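Local coordinates for protein aldose-aldose oxidoreductase (Caulobacter crescentus, PDB 5A04) that probably oxidises one aldose while reducing another, shuttling hydride through a nicotinamide cofactor held on a Rossmann-type domain, and binds both NADPH and glucose, at residues L7-L12 / A295-L300; G124-I129 / E302-G307; H138-I143 / A286-N291; N226-F231 / T236-S241; Q270-Q275 / A281-A286. All blocks are in the same frame, centred on the assembly; numbering follows the deposited sequence.

Contacts 1 and 2 belong to the parallel Rossmann sheet, contacts 4 and 5 to the mixed sheet, and contact 3 joins a helix to a loop. Contacts 1 and 2 share helix 292-306, which lies against strands 7-12 and 127-129; their centres are about 10 Å apart and Leu7 touches Ile304. Contacts 4 and 5 are hairpins with centres about 23 Å apart. Contact 3 ties helix 137-147 to the loop before helix 292-306 and meets contact 5 at Ala286 and the Glu141-Arg283 salt bridge. Along the chain the segments of contacts 1 and 2 alternate and both enclose contacts 3, 4 and 5, so the chain returns to the Rossmann sheet after most of the mixed sheet has been laid down.

Contact 1: residues L7-L12 / A295-L300; sequences LGYAIL and AQLDHL
A chi1 of -86° sends the Tyr9 ring from strand 7-12 towards helix 292-306, while Leu297 turns its CG anti to its own carbonyl carbon and brings CD2 over that ring. Strand 7-12 is an inner strand of the parallel Rossmann sheet, and the helix that lies against it belongs to the later part of the chain. Leu297 CD2 sits 4.0 Å from the centroid of the Tyr9 ring, 29° off its normal, a CH-pi contact over one face. Its nearest ring atom is Tyr9 CE2, at 3.6 Å. The phenol reaches past this methyl to the helix backbone, where Tyr9 OH donates to Leu297 O over 2.8 Å. That bond lies in the carbonyl plane on a lone pair, with a C=O...O angle of 115°, so the hydroxyl approaches the carbonyl from the side. One residue of the helix therefore receives both the apolar face and the polar end of the tyrosine. Phe26 meets the same ring edge-to-face, and Ser32 and Ser301 add weak hydrogen bonds to Leu297 O. A phenylalanine in place of Tyr9 would probably still pack under Leu297 CD2 but would leave Leu297 O without its phenolic donor. The next turn of the helix closes over the hydroxyl oxygen through Leu300. Leu300 CB comes to 3.7 Å from Tyr9 OH, and Leu300 CD2 to 4.0 Å from the same oxygen.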
# COMPACT_ATOMS: atom_id res chain seq x y z
N LEU A 7 8.08 23.87 -32.81
CA LEU A 7 6.67 23.78 -33.19
C LEU A 7 5.85 24.67 -32.27
O LEU A 7 6.19 24.83 -31.10
CB LEU A 7 6.18 22.33 -33.12
CG LEU A 7 6.88 21.42 -34.12
CD1 LEU A 7 6.11 20.12 -34.25
CD2 LEU A 7 7.02 22.10 -35.48
N GLY A 8 4.77 25.24 -32.80
CA GLY A 8 3.99 26.20 -32.04
C GLY A 8 2.82 25.58 -31.29
O GLY A 8 2.01 24.87 -31.87
N TYR A 9 2.74 25.85 -29.99
CA TYR A 9 1.62 25.40 -29.16
C TYR A 9 0.53 26.45 -29.00
O TYR A 9 0.82 27.62 -28.71
CB TYR A 9 2.13 25.03 -27.76
CG TYR A 9 2.64 23.62 -27.59
CD1 TYR A 9 3.90 23.24 -28.06
CD2 TYR A 9 1.88 22.69 -26.91
CE1 TYR A 9 4.36 21.94 -27.89
CE2 TYR A 9 2.32 21.40 -26.73
CZ TYR A 9 3.55 21.02 -27.21
OH TYR A 9 3.97 19.72 -27.01
N ALA A 10 -0.73 26.04 -29.15
CA ALA A 10 -1.85 26.79 -28.63
C ALA A 10 -2.25 26.16 -27.30
O ALA A 10 -2.51 24.97 -27.24
CB ALA A 10 -3.04 26.77 -29.63
N ILE A 11 -2.25 26.95 -26.23
CA ILE A 11 -2.70 26.46 -24.93
C ILE A 11 -4.18 26.76 -24.78
O ILE A 11 -4.62 27.91 -24.91
CB ILE A 11 -1.89 27.09 -23.77
CG1 ILE A 11 -0.38 26.82 -23.96
CG2 ILE A 11 -2.35 26.54 -22.42
CD1 ILE A 11 -0.00 25.35 -24.05
N LEU A 12 -4.98 25.72 -24.52
CA LEU A 12 -6.42 25.86 -24.49
C LEU A 12 -6.94 25.54 -23.09
O LEU A 12 -6.77 24.42 -22.61
CB LEU A 12 -7.06 24.94 -25.55
CG LEU A 12 -8.57 25.10 -25.82
CD1 LEU A 12 -8.90 24.58 -27.22
CD2 LEU A 12 -9.39 24.35 -24.78
N ALA A 295 10.26 18.75 -21.01
CA ALA A 295 10.52 17.48 -21.68
C ALA A 295 9.24 16.89 -22.31
O ALA A 295 9.27 16.32 -23.40
CB ALA A 295 11.12 16.48 -20.71
N GLN A 296 8.13 17.01 -21.60
CA GLN A 296 6.86 16.49 -22.11
C GLN A 296 6.47 17.26 -23.38
O GLN A 296 6.11 16.67 -24.40
CB GLN A 296 5.76 16.60 -21.04
CG GLN A 296 4.38 16.13 -21.54
CD GLN A 296 3.27 16.58 -20.62
OE1 GLN A 296 3.06 16.01 -19.56
NE2 GLN A 296 2.52 17.60 -21.04
N LEU A 297 6.58 18.59 -23.31
CA LEU A 297 6.24 19.45 -24.44
C LEU A 297 7.12 19.13 -25.64
O LEU A 297 6.63 18.97 -26.77
CB LEU A 297 6.37 20.94 -24.06
CG LEU A 297 5.40 21.46 -23.00
CD1 LEU A 297 5.85 22.80 -22.43
CD2 LEU A 297 4.00 21.58 -23.57
N ASP A 298 8.43 19.02 -25.41
CA ASP A 298 9.35 18.75 -26.50
C ASP A 298 9.17 17.35 -27.08
O ASP A 298 9.45 17.14 -28.25
CB ASP A 298 10.80 18.93 -26.04
CG ASP A 298 11.30 20.37 -26.18
OD1 ASP A 298 10.62 21.21 -26.83
OD2 ASP A 298 12.38 20.66 -25.64
N HIS A 299 8.71 16.40 -26.27
CA HIS A 299 8.54 15.04 -26.79
C HIS A 299 7.55 15.02 -27.95
O HIS A 299 7.83 14.41 -28.98
CB HIS A 299 8.05 14.08 -25.70
CG HIS A 299 7.95 12.65 -26.16
ND1 HIS A 299 9.06 11.90 -26.50
CD2 HIS A 299 6.88 11.84 -26.33
CE1 HIS A 299 8.67 10.69 -26.86
NE2 HIS A 299 7.35 10.63 -26.77
N LEU A 300 6.41 15.69 -27.80
CA LEU A 300 5.41 15.68 -28.86
C LEU A 300 5.98 16.36 -30.10
O LEU A 300 5.88 15.84 -31.21
CB LEU A 300 4.11 16.35 -28.42
CG LEU A 300 3.01 16.42 -29.48
CD1 LEU A 300 2.77 15.04 -30.09
CD2 LEU A 300 1.73 16.98 -28.87

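Contact 2: residues G124-I129 / E302-G307; sequences GRKLMI and ECILTG
Lys126 lays its aliphatic chain against the last turns of helix 292-306, where Ile304 and Cys303 receive it. Its CG is anti to the carbonyl carbon (chi1 -67°) and the chain then runs extended as far as CE, turning at chi4 (-58°). The methylenes do the touching: Lys126 CD lies 4.0 Å from Ile304 CG1, and the two side chains slide past each other in opposite directions. The same carbon also approaches the helix backbone, with Lys126 CD 4.1 Å from Ile304 N. On the neighbouring residue of the helix, Lys126 CD is 4.2 Å from Cys303 CB, and Lys126 CE comes to 3.5 Å from the carbonyl oxygen of Cys303. No hydrogen bond joins the two segments, so van der Waals contact of the lysine stem carries the meeting. Lys126 immediately precedes strand 127-129, an outermost strand of the parallel Rossmann sheet within this chain, and the contact sets the end of helix 292-306 beside this border of the sheet. The ammonium end passes the turn at Gly307, which leaves the helix with a positive phi of 66°; Lys126 NZ is 4.2 Å from Gly307 C. Beyond it lie a weak hydrogen bond to Arg308 O and a long, weak ion pair with Glu309, which may draw the charged group past the helix end. Ile304 also packs on His99 of strand 99-102 and on Leu7 of strand 7-12.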
# COMPACT_ATOMS: atom_id res chain seq x y z
N GLY A 124 -4.93 12.63 -39.56
CA GLY A 124 -3.52 12.37 -39.81
C GLY A 124 -2.66 13.21 -38.88
O GLY A 124 -1.62 13.75 -39.29
N ARG A 125 -3.10 13.34 -37.64
CA ARG A 125 -2.37 14.14 -36.65
C ARG A 125 -2.07 13.30 -35.41
O ARG A 125 -2.76 12.33 -35.12
CB ARG A 125 -3.16 15.39 -36.28
CG ARG A 125 -3.34 16.40 -37.43
CD ARG A 125 -1.99 16.90 -37.94
NE ARG A 125 -2.13 17.87 -39.02
CZ ARG A 125 -2.01 17.58 -40.31
NH1 ARG A 125 -1.74 16.34 -40.70
NH2 ARG A 125 -2.16 18.53 -41.23
N LYS A 126 -1.03 13.68 -34.68
CA LYS A 126 -0.62 12.91 -33.52
C LYS A 126 -1.38 13.33 -32.27
O LYS A 126 -1.85 14.47 -32.16
CB LYS A 126 0.89 13.06 -33.31
CG LYS A 126 1.68 12.40 -34.42
CD LYS A 126 3.18 12.48 -34.20
CE LYS A 126 3.92 12.01 -35.45
NZ LYS A 126 3.54 10.62 -35.81
N LEU A 127 -1.51 12.38 -31.35
CA LEU A 127 -2.22 12.59 -30.09
C LEU A 127 -1.37 12.07 -28.95
O LEU A 127 -0.91 10.92 -28.97
CB LEU A 127 -3.57 11.86 -30.11
CG LEU A 127 -4.42 11.82 -28.84
CD1 LEU A 127 -4.77 13.23 -28.34
CD2 LEU A 127 -5.71 11.00 -29.12
N MET A 128 -1.12 12.92 -27.96
CA MET A 128 -0.32 12.54 -26.81
C MET A 128 -1.05 12.95 -25.54
O MET A 128 -1.68 14.01 -25.50
CB MET A 128 1.06 13.20 -26.87
CG MET A 128 1.95 12.84 -25.70
SD MET A 128 3.55 13.65 -25.88
CE MET A 128 4.17 13.54 -24.20
N ILE A 129 -0.99 12.10 -24.51
CA ILE A 129 -1.61 12.40 -23.23
C ILE A 129 -0.53 12.89 -22.25
O ILE A 129 0.61 12.41 -22.27
CB ILE A 129 -2.33 11.16 -22.65
CG1 ILE A 129 -3.26 10.56 -23.71
CG2 ILE A 129 -3.07 11.50 -21.35
CD1 ILE A 129 -4.32 11.52 -24.26
N GLU A 302 9.11 16.72 -30.99
CA GLU A 302 10.13 15.87 -31.61
C GLU A 302 9.50 14.70 -32.36
O GLU A 302 9.97 14.33 -33.43
CB GLU A 302 11.13 15.37 -30.57
CG GLU A 302 11.95 16.49 -29.93
CD GLU A 302 12.68 16.05 -28.66
OE1 GLU A 302 12.77 14.83 -28.40
OE2 GLU A 302 13.17 16.93 -27.93
N CYS A 303 8.42 14.13 -31.81
CA CYS A 303 7.71 13.06 -32.52
C CYS A 303 7.18 13.55 -33.86
O CYS A 303 7.29 12.85 -34.87
CB CYS A 303 6.55 12.51 -31.68
SG CYS A 303 7.09 11.44 -30.34
N ILE A 304 6.61 14.75 -33.87
CA ILE A 304 6.11 15.34 -35.11
C ILE A 304 7.25 15.59 -36.10
O ILE A 304 7.15 15.25 -37.28
CB ILE A 304 5.33 16.64 -34.84
CG1 ILE A 304 4.09 16.33 -33.99
CG2 ILE A 304 4.93 17.32 -36.15
CD1 ILE A 304 3.47 17.56 -33.32
N LEU A 305 8.35 16.17 -35.61
CA LEU A 305 9.49 16.49 -36.47
C LEU A 305 10.14 15.25 -37.07
O LEU A 305 10.73 15.33 -38.14
CB LEU A 305 10.53 17.30 -35.69
CG LEU A 305 10.14 18.73 -35.31
CD1 LEU A 305 11.15 19.33 -34.33
CD2 LEU A 305 10.01 19.60 -36.55
N THR A 306 10.06 14.11 -36.38
CA THR A 306 10.75 12.90 -36.82
C THR A 306 9.81 11.82 -37.35
O THR A 306 10.26 10.78 -37.80
CB THR A 306 11.59 12.27 -35.69
OG1 THR A 306 10.72 11.85 -34.63
CG2 THR A 306 12.60 13.26 -35.15
N GLY A 307 8.51 12.07 -37.27
CA GLY A 307 7.53 11.08 -37.69
C GLY A 307 7.50 9.83 -36.83
O GLY A 307 7.43 8.71 -37.34

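Contact 3: residues H138-I143 / A286-N291; sequences HNIEAI and APQPKN
Ile140 and Glu141, successive residues of helix 137-147, reach the loop 286-291 by different means. Ile140 swings CG1 anti to its carbonyl carbon and extends CD1 to the amide of Gln288, 3.6 Å from Gln288 CD and almost as near to its oxygen and nitrogen. Gln288 comes from the opposite direction, its chain folded at chi2 (-65°), which brings the flat amide back to the methyl; Ile140 CG2 lies 3.9 Å from Gln288 NE2. Glu141 instead bends at chi2 (85°), lifting the carboxylate to the backbone of Ala286. Ala286 N donates to Glu141 OE1 over 2.9 Å with a nearly straight N-H...O angle of 171°, meeting the oxygen from above the carboxylate plane. The other oxygen, OE2, forms a salt bridge with Arg283, so the two oxygens serve one backbone amide and one guanidinium. With Glu141 replaced by alanine, the Ala286 amide would probably lose this acceptor and Arg283 its carboxylate mate, setting the loop freer to shift. These side chains join helix 137-147 to the loop between strand 280-282 and helix 292-306, at the surface of the C-terminal alpha/beta domain.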
# COMPACT_ATOMS: atom_id res chain seq x y z
N HIS A 138 13.51 10.70 -11.64
CA HIS A 138 13.43 9.58 -10.69
C HIS A 138 12.55 8.46 -11.23
O HIS A 138 12.88 7.29 -11.07
CB HIS A 138 12.90 10.06 -9.33
CG HIS A 138 13.74 11.13 -8.70
ND1 HIS A 138 13.82 12.41 -9.22
CD2 HIS A 138 14.52 11.12 -7.59
CE1 HIS A 138 14.63 13.13 -8.46
NE2 HIS A 138 15.07 12.38 -7.47
N ASN A 139 11.44 8.82 -11.86
CA ASN A 139 10.57 7.80 -12.46
C ASN A 139 11.30 7.02 -13.56
O ASN A 139 11.22 5.80 -13.63
CB ASN A 139 9.30 8.45 -13.02
CG ASN A 139 8.30 8.77 -11.93
OD1 ASN A 139 7.41 7.97 -11.65
ND2 ASN A 139 8.46 9.93 -11.29
N ILE A 140 12.02 7.74 -14.41
CA ILE A 140 12.80 7.10 -15.46
C ILE A 140 13.82 6.12 -14.85
O ILE A 140 13.97 5.00 -15.33
CB ILE A 140 13.49 8.15 -16.33
CG1 ILE A 140 12.43 8.89 -17.16
CG2 ILE A 140 14.51 7.51 -17.25
CD1 ILE A 140 12.97 10.09 -17.90
N GLU A 141 14.48 6.54 -13.78
CA GLU A 141 15.44 5.69 -13.07
C GLU A 141 14.80 4.41 -12.51
O GLU A 141 15.36 3.33 -12.64
CB GLU A 141 16.12 6.48 -11.95
CG GLU A 141 17.28 5.74 -11.28
CD GLU A 141 18.61 5.91 -12.00
OE1 GLU A 141 18.72 6.74 -12.93
OE2 GLU A 141 19.57 5.20 -11.63
N ALA A 142 13.62 4.55 -11.91
CA ALA A 142 12.89 3.38 -11.37
C ALA A 142 12.53 2.40 -12.48
O ALA A 142 12.74 1.19 -12.36
CB ALA A 142 11.62 3.83 -10.64
N ILE A 143 11.95 2.92 -13.56
CA ILE A 143 11.59 2.08 -14.69
C ILE A 143 12.82 1.33 -15.20
O ILE A 143 12.76 0.12 -15.43
CB ILE A 143 10.97 2.91 -15.84
CG1 ILE A 143 9.61 3.49 -15.42
CG2 ILE A 143 10.79 2.05 -17.09
CD1 ILE A 143 9.08 4.56 -16.38
N ALA A 286 20.02 9.33 -12.69
CA ALA A 286 20.79 9.94 -13.76
C ALA A 286 20.13 11.26 -14.15
O ALA A 286 18.90 11.32 -14.28
CB ALA A 286 20.89 9.02 -14.95
N PRO A 287 20.93 12.32 -14.30
CA PRO A 287 20.42 13.64 -14.69
C PRO A 287 19.65 13.62 -16.00
O PRO A 287 20.07 12.93 -16.93
CB PRO A 287 21.69 14.48 -14.82
CG PRO A 287 22.68 13.80 -13.94
CD PRO A 287 22.38 12.34 -14.04
N GLN A 288 18.55 14.37 -16.09
CA GLN A 288 17.83 14.53 -17.35
C GLN A 288 18.18 15.88 -17.96
O GLN A 288 18.55 16.81 -17.24
CB GLN A 288 16.31 14.41 -17.15
CG GLN A 288 15.83 13.00 -16.79
CD GLN A 288 16.05 11.98 -17.91
OE1 GLN A 288 15.71 12.22 -19.07
NE2 GLN A 288 16.61 10.83 -17.55
N PRO A 289 18.05 16.01 -19.30
CA PRO A 289 18.42 17.27 -19.96
C PRO A 289 17.55 18.46 -19.55
O PRO A 289 18.02 19.60 -19.58
CB PRO A 289 18.26 16.96 -21.46
CG PRO A 289 17.57 15.67 -21.55
CD PRO A 289 17.78 14.93 -20.26
N LYS A 290 16.31 18.21 -19.16
CA LYS A 290 15.44 19.30 -18.76
C LYS A 290 14.30 18.76 -17.92
O LYS A 290 14.11 17.54 -17.82
CB LYS A 290 14.91 20.06 -19.99
CG LYS A 290 13.97 19.26 -20.86
CD LYS A 290 13.58 20.04 -22.12
CE LYS A 290 14.69 20.07 -23.16
NZ LYS A 290 14.46 19.07 -24.26
N ASN A 291 13.56 19.67 -17.30
CA ASN A 291 12.50 19.32 -16.36
C ASN A 291 11.38 18.55 -17.06
O ASN A 291 11.24 18.61 -18.28
CB ASN A 291 11.95 20.58 -15.70
CG ASN A 291 11.18 21.46 -16.68
OD1 ASN A 291 10.01 21.21 -16.94
ND2 ASN A 291 11.84 22.49 -17.22

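Contact 4: residues N226-F231 / T236-S241; sequences NFQLLF and TANCVS
Phe227 faces Cys239 across the antiparallel strands 224-230 and 236-242, its CG set between the backbone N and the carbonyl carbon (chi1 50°), a crowded position that lays the ring over its partner. CG and CD1 are each 4.0 Å from Cys239 CB. Phe227 CD2 comes closer, 3.7 Å from Cys239 CB and 3.9 Å from Cys239 SG. Further out, Phe227 CE2 and CZ both come to 3.4 Å of Cys239 CB, which lies over the ring face, offset toward the rim: a CH-pi contact 16° off the normal. CE2 also meets Cys239 SG at 3.5 Å, an oblique sulfur-aromatic contact, while CE1 turns its edge to Ser241 CB at 4.3 Å. The backbones of this pair exchange two hydrogen bonds, as do those of Leu229 and Ala237, whose CB atoms also touch. On the other sheet face, Gln228 and Asn238 lie side by side. Gln228 NE2 donates to Asn238 OD1 (3.1 Å, 164° at the hydrogen) in the plane of both amides and on a lone pair; Asn206 binds Gln228 OE1. Gln228 NE2 also bonds Asn226 O of the second subunit, and Asn226 O here receives the equivalent bond, so this face lies at the dimer interface, whereas Phe227 and Leu229 pack on helix 182-198. The whole is an antiparallel beta hairpin in the mixed sheet of the C-terminal alpha/beta domain.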
# COMPACT_ATOMS: atom_id res chain seq x y z
N ASN A 226 -9.78 2.39 -3.45
CA ASN A 226 -8.52 1.66 -3.47
C ASN A 226 -8.69 0.43 -4.32
O ASN A 226 -9.78 -0.16 -4.35
CB ASN A 226 -8.09 1.28 -2.05
CG ASN A 226 -7.93 2.49 -1.16
OD1 ASN A 226 -7.66 3.61 -1.64
ND2 ASN A 226 -8.07 2.30 0.15
N PHE A 227 -7.65 0.03 -5.02
CA PHE A 227 -7.80 -1.08 -5.94
C PHE A 227 -6.58 -1.98 -5.98
O PHE A 227 -5.47 -1.58 -5.59
CB PHE A 227 -8.16 -0.58 -7.36
CG PHE A 227 -7.25 0.50 -7.90
CD1 PHE A 227 -7.44 1.84 -7.54
CD2 PHE A 227 -6.25 0.18 -8.82
CE1 PHE A 227 -6.60 2.85 -8.07
CE2 PHE A 227 -5.43 1.18 -9.35
CZ PHE A 227 -5.60 2.51 -8.97
N GLN A 228 -6.83 -3.22 -6.37
CA GLN A 228 -5.78 -4.22 -6.52
C GLN A 228 -5.72 -4.61 -7.98
O GLN A 228 -6.76 -4.75 -8.62
CB GLN A 228 -6.07 -5.46 -5.69
CG GLN A 228 -6.30 -5.19 -4.22
CD GLN A 228 -6.40 -6.48 -3.45
OE1 GLN A 228 -7.38 -7.22 -3.59
NE2 GLN A 228 -5.39 -6.76 -2.62
N LEU A 229 -4.51 -4.80 -8.50
CA LEU A 229 -4.31 -5.28 -9.86
C LEU A 229 -3.48 -6.55 -9.86
O LEU A 229 -2.50 -6.66 -9.12
CB LEU A 229 -3.60 -4.22 -10.72
CG LEU A 229 -4.21 -2.81 -10.75
CD1 LEU A 229 -3.29 -1.84 -11.48
CD2 LEU A 229 -5.58 -2.83 -11.40
N LEU A 230 -3.86 -7.49 -10.72
CA LEU A 230 -3.01 -8.66 -10.99
C LEU A 230 -2.58 -8.60 -12.45
O LEU A 230 -3.38 -8.26 -13.32
CB LEU A 230 -3.78 -9.95 -10.71
CG LEU A 230 -3.06 -11.28 -10.99
CD1 LEU A 230 -1.87 -11.50 -10.06
CD2 LEU A 230 -4.07 -12.43 -10.87
N PHE A 231 -1.31 -8.93 -12.71
CA PHE A 231 -0.75 -8.88 -14.06
C PHE A 231 -0.40 -10.29 -14.56
O PHE A 231 -0.23 -11.20 -13.75
CB PHE A 231 0.49 -7.98 -14.08
CG PHE A 231 0.20 -6.53 -13.75
CD1 PHE A 231 0.22 -6.09 -12.44
CD2 PHE A 231 -0.08 -5.62 -14.76
CE1 PHE A 231 -0.04 -4.74 -12.14
CE2 PHE A 231 -0.34 -4.28 -14.47
CZ PHE A 231 -0.32 -3.84 -13.16
N THR A 236 1.73 -8.07 -8.77
CA THR A 236 0.53 -7.55 -8.12
C THR A 236 0.70 -6.06 -7.81
O THR A 236 1.83 -5.58 -7.65
CB THR A 236 0.23 -8.30 -6.80
OG1 THR A 236 1.30 -8.07 -5.87
CG2 THR A 236 0.11 -9.80 -7.05
N ALA A 237 -0.40 -5.33 -7.71
CA ALA A 237 -0.33 -3.96 -7.22
C ALA A 237 -1.46 -3.67 -6.24
O ALA A 237 -2.60 -4.11 -6.44
CB ALA A 237 -0.35 -2.95 -8.38
N ASN A 238 -1.12 -2.97 -5.17
CA ASN A 238 -2.08 -2.41 -4.21
C ASN A 238 -2.03 -0.90 -4.37
O ASN A 238 -0.97 -0.31 -4.17
CB ASN A 238 -1.70 -2.72 -2.76
CG ASN A 238 -2.36 -3.97 -2.21
OD1 ASN A 238 -3.11 -4.67 -2.90
ND2 ASN A 238 -2.07 -4.26 -0.94
N CYS A 239 -3.17 -0.30 -4.68
CA CYS A 239 -3.23 1.12 -5.03
C CYS A 239 -4.23 1.90 -4.19
O CYS A 239 -5.37 1.45 -3.99
CB CYS A 239 -3.59 1.26 -6.51
SG CYS A 239 -2.50 0.37 -7.67
N VAL A 240 -3.82 3.07 -3.72
CA VAL A 240 -4.73 4.00 -3.07
C VAL A 240 -5.05 5.18 -3.98
O VAL A 240 -4.16 5.73 -4.62
CB VAL A 240 -4.15 4.52 -1.73
CG1 VAL A 240 -4.87 5.79 -1.27
CG2 VAL A 240 -4.22 3.42 -0.66
N SER A 241 -6.33 5.56 -4.03
CA SER A 241 -6.80 6.80 -4.66
C SER A 241 -7.68 7.52 -3.65
O SER A 241 -8.65 6.93 -3.15
CB SER A 241 -7.61 6.49 -5.93
OG SER A 241 -8.11 7.69 -6.50

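Contact 5: residues Q270-Q275 / A281-A286; sequences QAMRAQ and APREPA
Met272 and Arg283 meet first through their backbones: Arg283 N donates to Met272 O at 3.0 Å, from above the carbonyl plane. Their side chains then lie side by side and point the same way. Met272 has CG anti to its backbone N (chi1 165°) and bends only at chi3 (-72°), while Arg283 is extended from CG to NE; Met272 SD comes to 3.8 Å from Arg283 CD, an apolar touch of sulfur on the arginine stem. The guanidinium lies obliquely to the sulfur. Ala274 CB is 4.4 Å from Arg283 CD, adding to this apolar face.

The next shell is the ladder that sets the two residues opposite each other. Ala274 and Ala281 form an antiparallel hydrogen-bonded pair, with Ala274 N to Ala281 O and Ala281 N to Ala274 O both 2.9 Å. Arg273 and Pro282 form the adjoining non-hydrogen-bonded pair; Arg273 CG rests 3.6 Å from Ala281 O before its chain leads away. Beyond Arg283 one water carries on the link, accepting from Met272 N and donating to Arg283 O, each at 2.8 Å, where the two backbones no longer bond directly.

Farther out, salt bridges probably hold the long side chains in place. Arg283 ends at the Glu141 carboxylate of helix 137-147, and Arg273 pairs with Glu260 and with Asp262 of the second subunit. Within this chain the hairpin borders the mixed sheet, strand 280-282 outermost and strand 272-275 lying between it and strand 257-261, with Met272 on Val259 and Ile261, while helix 137-147 packs against it through His138, Glu141 and Leu145.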
# COMPACT_ATOMS: atom_id res chain seq x y z
N GLN A 270 10.91 15.14 -5.75
CA GLN A 270 11.11 13.68 -5.76
C GLN A 270 12.32 13.23 -4.94
O GLN A 270 13.40 13.84 -5.01
CB GLN A 270 11.28 13.17 -7.20
CG GLN A 270 9.97 12.86 -7.93
CD GLN A 270 9.27 14.09 -8.48
OE1 GLN A 270 9.69 15.23 -8.25
NE2 GLN A 270 8.20 13.86 -9.24
N ALA A 271 12.14 12.17 -4.17
CA ALA A 271 13.24 11.55 -3.42
C ALA A 271 13.13 10.04 -3.58
O ALA A 271 12.07 9.47 -3.32
CB ALA A 271 13.20 11.94 -1.95
N MET A 272 14.21 9.40 -4.00
CA MET A 272 14.22 7.95 -4.22
C MET A 272 15.10 7.22 -3.20
O MET A 272 16.17 7.69 -2.85
CB MET A 272 14.68 7.63 -5.65
CG MET A 272 15.07 6.17 -5.89
SD MET A 272 15.56 5.86 -7.62
CE MET A 272 13.99 5.96 -8.44
N ARG A 273 14.61 6.08 -2.72
CA ARG A 273 15.39 5.22 -1.83
C ARG A 273 15.36 3.82 -2.41
O ARG A 273 14.34 3.40 -2.96
CB ARG A 273 14.81 5.26 -0.41
CG ARG A 273 15.55 4.46 0.64
CD ARG A 273 15.00 4.80 2.03
NE ARG A 273 13.64 4.31 2.23
CZ ARG A 273 13.27 3.54 3.24
NH1 ARG A 273 14.16 3.16 4.16
NH2 ARG A 273 12.00 3.14 3.35
N ALA A 274 16.46 3.08 -2.33
CA ALA A 274 16.45 1.73 -2.89
C ALA A 274 17.18 0.76 -1.98
O ALA A 274 18.08 1.13 -1.24
CB ALA A 274 17.05 1.71 -4.28
N GLN A 275 16.78 -0.50 -2.07
CA GLN A 275 17.41 -1.57 -1.30
C GLN A 275 17.75 -2.66 -2.31
O GLN A 275 16.86 -3.36 -2.79
CB GLN A 275 16.47 -2.05 -0.20
CG GLN A 275 17.07 -2.99 0.84
CD GLN A 275 16.92 -4.43 0.44
OE1 GLN A 275 15.81 -4.96 0.38
NE2 GLN A 275 18.04 -5.08 0.15
N ALA A 281 19.18 2.77 0.84
CA ALA A 281 19.97 3.99 0.75
C ALA A 281 19.31 4.95 -0.22
O ALA A 281 18.63 4.51 -1.15
CB ALA A 281 21.38 3.67 0.29
N PRO A 282 19.50 6.26 0.00
CA PRO A 282 19.08 7.25 -1.00
C PRO A 282 19.76 6.96 -2.31
O PRO A 282 20.91 6.52 -2.32
CB PRO A 282 19.56 8.59 -0.42
CG PRO A 282 19.80 8.34 1.02
CD PRO A 282 20.16 6.89 1.16
N ARG A 283 19.07 7.19 -3.42
CA ARG A 283 19.66 7.00 -4.73
C ARG A 283 19.37 8.22 -5.60
O ARG A 283 18.23 8.65 -5.72
CB ARG A 283 19.10 5.73 -5.38
CG ARG A 283 19.67 5.44 -6.74
CD ARG A 283 19.01 4.22 -7.35
NE ARG A 283 19.46 3.99 -8.71
CZ ARG A 283 20.35 3.07 -9.06
NH1 ARG A 283 20.88 2.28 -8.13
NH2 ARG A 283 20.70 2.93 -10.33
N GLU A 284 20.42 8.79 -6.18
CA GLU A 284 20.26 9.90 -7.11
C GLU A 284 20.09 9.40 -8.54
O GLU A 284 20.90 8.64 -9.03
CB GLU A 284 21.47 10.84 -7.05
CG GLU A 284 21.30 11.98 -6.08
CD GLU A 284 20.17 12.91 -6.48
OE1 GLU A 284 20.15 13.39 -7.64
OE2 GLU A 284 19.30 13.16 -5.63
N PRO A 285 19.02 9.84 -9.21
CA PRO A 285 18.80 9.36 -10.58
C PRO A 285 19.79 9.99 -11.56
O PRO A 285 20.31 11.06 -11.28
CB PRO A 285 17.37 9.82 -10.89
CG PRO A 285 17.22 11.08 -10.07
CD PRO A 285 17.98 10.80 -8.78
N ALA A 286 20.02 9.33 -12.69
CA ALA A 286 20.79 9.94 -13.76
C ALA A 286 20.13 11.26 -14.15
O ALA A 286 18.90 11.32 -14.28
CB ALA A 286 20.89 9.02 -14.95
O HOH W 1 16.58 10.73 -4.74